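Local coordinates for protein cleavage stimulation factor 77 (Encephalitozoon cuniculi, PDB 2UY1) that probably binds mRNA as a helical-repeat protein of the Suppressor of forked family, related to factors of pre-mRNA 3'-end cleavage, at residues G245-L250 / L451-N456. Numbering follows the deposited sequence.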
ATOM      1  N   GLY A 245      23.218   7.046  10.655  1.00 27.32           N
ATOM      2  CA  GLY A 245      22.636   5.987   9.851  1.00 25.78           C
ATOM      3  C   GLY A 245      23.545   5.558   8.715  1.00 23.88           C
ATOM      4  O   GLY A 245      24.740   5.850   8.719  1.00 20.62           O
ATOM      5  N   MET A 246      22.973   4.860   7.739  1.00 21.01           N
ATOM      6  CA  MET A 246      23.760   4.229   6.686  1.00 21.63           C
ATOM      7  C   MET A 246      23.312   4.698   5.306  1.00 18.95           C
ATOM      8  O   MET A 246      23.729   4.148   4.286  1.00 15.65           O
ATOM      9  CB  MET A 246      23.658   2.705   6.781  1.00 21.86           C
ATOM     10  CG  MET A 246      22.583   2.099   5.896  1.00 24.13           C
ATOM     11  SD  MET A 246      23.014   0.450   5.306  1.00 28.40           S
ATOM     12  CE  MET A 246      23.189  -0.429   6.856  1.00 22.97           C
ATOM     13  N   PHE A 247      22.461   5.719   5.281  1.00 15.54           N
ATOM     14  CA  PHE A 247      22.164   6.427   4.062  1.00 15.98           C
ATOM     15  C   PHE A 247      23.363   7.143   3.413  1.00 16.11           C
ATOM     16  O   PHE A 247      23.674   6.868   2.266  1.00 14.88           O
ATOM     17  CB  PHE A 247      21.010   7.435   4.202  1.00 14.37           C
ATOM     18  CG  PHE A 247      20.627   8.079   2.880  1.00 15.21           C
ATOM     19  CD1 PHE A 247      19.548   7.564   2.117  1.00 12.29           C
ATOM     20  CD2 PHE A 247      21.343   9.198   2.378  1.00 13.41           C
ATOM     21  CE1 PHE A 247      19.188   8.137   0.881  1.00  9.85           C
ATOM     22  CE2 PHE A 247      21.002   9.785   1.143  1.00 10.79           C
ATOM     23  CZ  PHE A 247      19.909   9.254   0.412  1.00 12.26           C
ATOM     24  N   LEU A 248      23.972   8.114   4.106  1.00 14.73           N
ATOM     25  CA  LEU A 248      25.023   8.919   3.439  1.00 15.67           C
ATOM     26  C   LEU A 248      26.228   8.109   2.986  1.00 15.17           C
ATOM     27  O   LEU A 248      26.947   8.512   2.079  1.00 14.43           O
ATOM     28  CB  LEU A 248      25.492  10.082   4.273  1.00 15.13           C
ATOM     29  CG  LEU A 248      24.429  11.170   4.364  1.00 14.64           C
ATOM     30  CD1 LEU A 248      24.857  12.079   5.554  1.00 12.58           C
ATOM     31  CD2 LEU A 248      24.144  11.976   3.053  1.00 10.80           C
ATOM     32  N   SER A 249      26.464   7.002   3.677  1.00 16.05           N
ATOM     33  CA  SER A 249      27.616   6.094   3.364  1.00 16.54           C
ATOM     34  C   SER A 249      27.316   5.328   2.095  1.00 16.60           C
ATOM     35  O   SER A 249      28.221   5.114   1.273  1.00 18.67           O
ATOM     36  CB  SER A 249      27.836   5.111   4.521  1.00 16.24           C
ATOM     37  OG  SER A 249      28.451   5.730   5.611  1.00 15.22           O
ATOM     38  N   LEU A 250      26.049   4.942   1.879  1.00 14.53           N
ATOM     39  CA  LEU A 250      25.684   4.232   0.623  1.00 13.95           C
ATOM     40  C   LEU A 250      25.698   5.175  -0.566  1.00 13.03           C
ATOM     41  O   LEU A 250      26.192   4.858  -1.682  1.00 13.87           O
ATOM     42  CB  LEU A 250      24.298   3.526   0.783  1.00 12.68           C
ATOM     43  CG  LEU A 250      24.093   2.595   1.971  1.00 14.84           C
ATOM     44  CD1 LEU A 250      22.715   1.980   1.946  1.00 12.33           C
ATOM     45  CD2 LEU A 250      25.170   1.463   1.876  1.00 13.69           C
ATOM     46  N   LEU A 451      13.620  -4.530   4.248  1.00 23.33           N
ATOM     47  CA  LEU A 451      14.861  -4.033   4.855  1.00 22.96           C
ATOM     48  C   LEU A 451      14.904  -2.529   4.639  1.00 23.39           C
ATOM     49  O   LEU A 451      14.796  -2.082   3.472  1.00 23.20           O
ATOM     50  CB  LEU A 451      16.091  -4.592   4.162  1.00 22.58           C
ATOM     51  CG  LEU A 451      16.505  -6.020   4.421  1.00 22.56           C
ATOM     52  CD1 LEU A 451      17.676  -6.373   3.534  1.00 19.96           C
ATOM     53  CD2 LEU A 451      16.870  -6.169   5.882  1.00 26.33           C
ATOM     54  N   LYS A 452      15.018  -1.758   5.736  1.00 21.94           N
ATOM     55  CA  LYS A 452      14.990  -0.291   5.677  1.00 22.94           C
ATOM     56  C   LYS A 452      16.216   0.225   6.405  1.00 22.88           C
ATOM     57  O   LYS A 452      16.579  -0.302   7.435  1.00 23.87           O
ATOM     58  CB  LYS A 452      13.763   0.311   6.381  1.00 22.63           C
ATOM     59  CG  LYS A 452      12.377  -0.230   6.010  1.00 25.97           C
ATOM     60  CD  LYS A 452      12.156  -0.155   4.504  1.00 29.22           C
ATOM     61  CE  LYS A 452      10.734   0.311   4.144  1.00 30.86           C
ATOM     62  NZ  LYS A 452       9.809  -0.651   4.704  1.00 28.78           N
ATOM     63  N   ILE A 453      16.846   1.253   5.848  1.00 22.78           N
ATOM     64  CA  ILE A 453      17.871   2.032   6.538  1.00 22.98           C
ATOM     65  C   ILE A 453      17.201   2.805   7.707  1.00 23.27           C
ATOM     66  O   ILE A 453      16.058   3.237   7.578  1.00 20.94           O
ATOM     67  CB  ILE A 453      18.395   3.089   5.561  1.00 24.25           C
ATOM     68  CG1 ILE A 453      19.191   2.438   4.415  1.00 24.79           C
ATOM     69  CG2 ILE A 453      19.170   4.207   6.273  1.00 27.18           C
ATOM     70  CD1 ILE A 453      19.523   3.448   3.310  1.00 24.51           C
ATOM     71  N   ARG A 454      17.901   2.986   8.815  1.00 23.73           N
ATOM     72  CA  ARG A 454      17.486   4.021   9.766  1.00 25.57           C
ATOM     73  C   ARG A 454      18.675   4.628  10.534  1.00 26.08           C
ATOM     74  O   ARG A 454      19.714   4.000  10.741  1.00 26.02           O
ATOM     75  CB  ARG A 454      16.527   3.443  10.758  1.00 26.05           C
ATOM     76  CG  ARG A 454      17.198   2.660  11.789  1.00 29.58           C
ATOM     77  CD  ARG A 454      16.203   1.753  12.498  1.00 40.62           C
ATOM     78  NE  ARG A 454      14.824   2.280  12.579  1.00 45.29           N
ATOM     79  CZ  ARG A 454      14.356   3.145  13.485  1.00 46.54           C
ATOM     80  NH1 ARG A 454      15.156   3.693  14.418  1.00 45.69           N
ATOM     81  NH2 ARG A 454      13.064   3.472  13.433  1.00 44.69           N
ATOM     82  N   ASP A 455      18.454   5.844  10.988  1.00 25.31           N
ATOM     83  CA  ASP A 455      19.329   6.500  11.905  1.00 25.57           C
ATOM     84  C   ASP A 455      18.842   6.171  13.307  1.00 25.46           C
ATOM     85  O   ASP A 455      17.750   6.581  13.714  1.00 26.91           O
ATOM     86  CB  ASP A 455      19.262   7.988  11.630  1.00 24.79           C
ATOM     87  CG  ASP A 455      20.275   8.731  12.376  1.00 22.88           C
ATOM     88  OD1 ASP A 455      20.425   8.440  13.572  1.00 25.88           O
ATOM     89  OD2 ASP A 455      20.900   9.610  11.786  1.00 19.98           O
ATOM     90  N   ASN A 456      19.650   5.421  14.037  1.00 26.46           N
ATOM     91  CA  ASN A 456      19.228   4.878  15.317  1.00 27.45           C
ATOM     92  C   ASN A 456      19.263   5.935  16.376  1.00 27.03           C
ATOM     93  O   ASN A 456      18.999   5.643  17.529  1.00 29.38           O
ATOM     94  CB  ASN A 456      20.095   3.694  15.759  1.00 29.49           C
ATOM     95  CG  ASN A 456      19.345   2.351  15.670  1.00 35.53           C
ATOM     96  OD1 ASN A 456      18.163   2.339  14.994  1.00 42.90           O
ATOM     97  ND2 ASN A 456      19.808   1.339  16.243  1.00 34.97           N
TER
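Gly245 and Asp455 bring their CA atoms to 3.9 Å where the extended loop residues 451-455 pass the start of helix 247-255, and the backbones part to 6.3 Å between the CA atoms of Met246 and Ile453. No hydrogen bond joins the two segments. Glycine suits this approach because, having no side chain, it allows its CA to lie 3.6 Å from Arg454 O. Ile453 carries most of the apolar contact, and its beta-branched shape lets it touch three residues at once. Its CG1 stands anti to the carbonyl carbon (chi1 -69°), and the extended chi2 (171°) carries CD1 out to meet Leu250 CD1 tip to tip at 3.8 Å. The CG2 branch of Ile453 rests against the helix start, 3.8 Å from Phe247 N and near Phe247 CB. Met246, at the N-cap position, crosses the isoleucine at a slant and meets it through its CG methylene, 3.7 Å from Ile453 CG1. Asp455 turns its carboxylate toward the glycine side, but OD2 stays 3.6 Å from Gly245 N, which finds no partner in the model. The carboxylate is held instead by backbone N-H groups: OD1 accepts from Ser457 and OD2 from Asp244, so this acid ties the loop to the residue just before Gly245. The Phe247 ring packs edge-to-face on Phe446 of helix 434-446, a helix that Leu250 and Ile453 also touch. The arrangement belongs to the all-helical repeat fold of the Suppressor of forked family: a C-terminal tail, 201 residues further along the chain, folds back across the N-terminal end of helix 247-255.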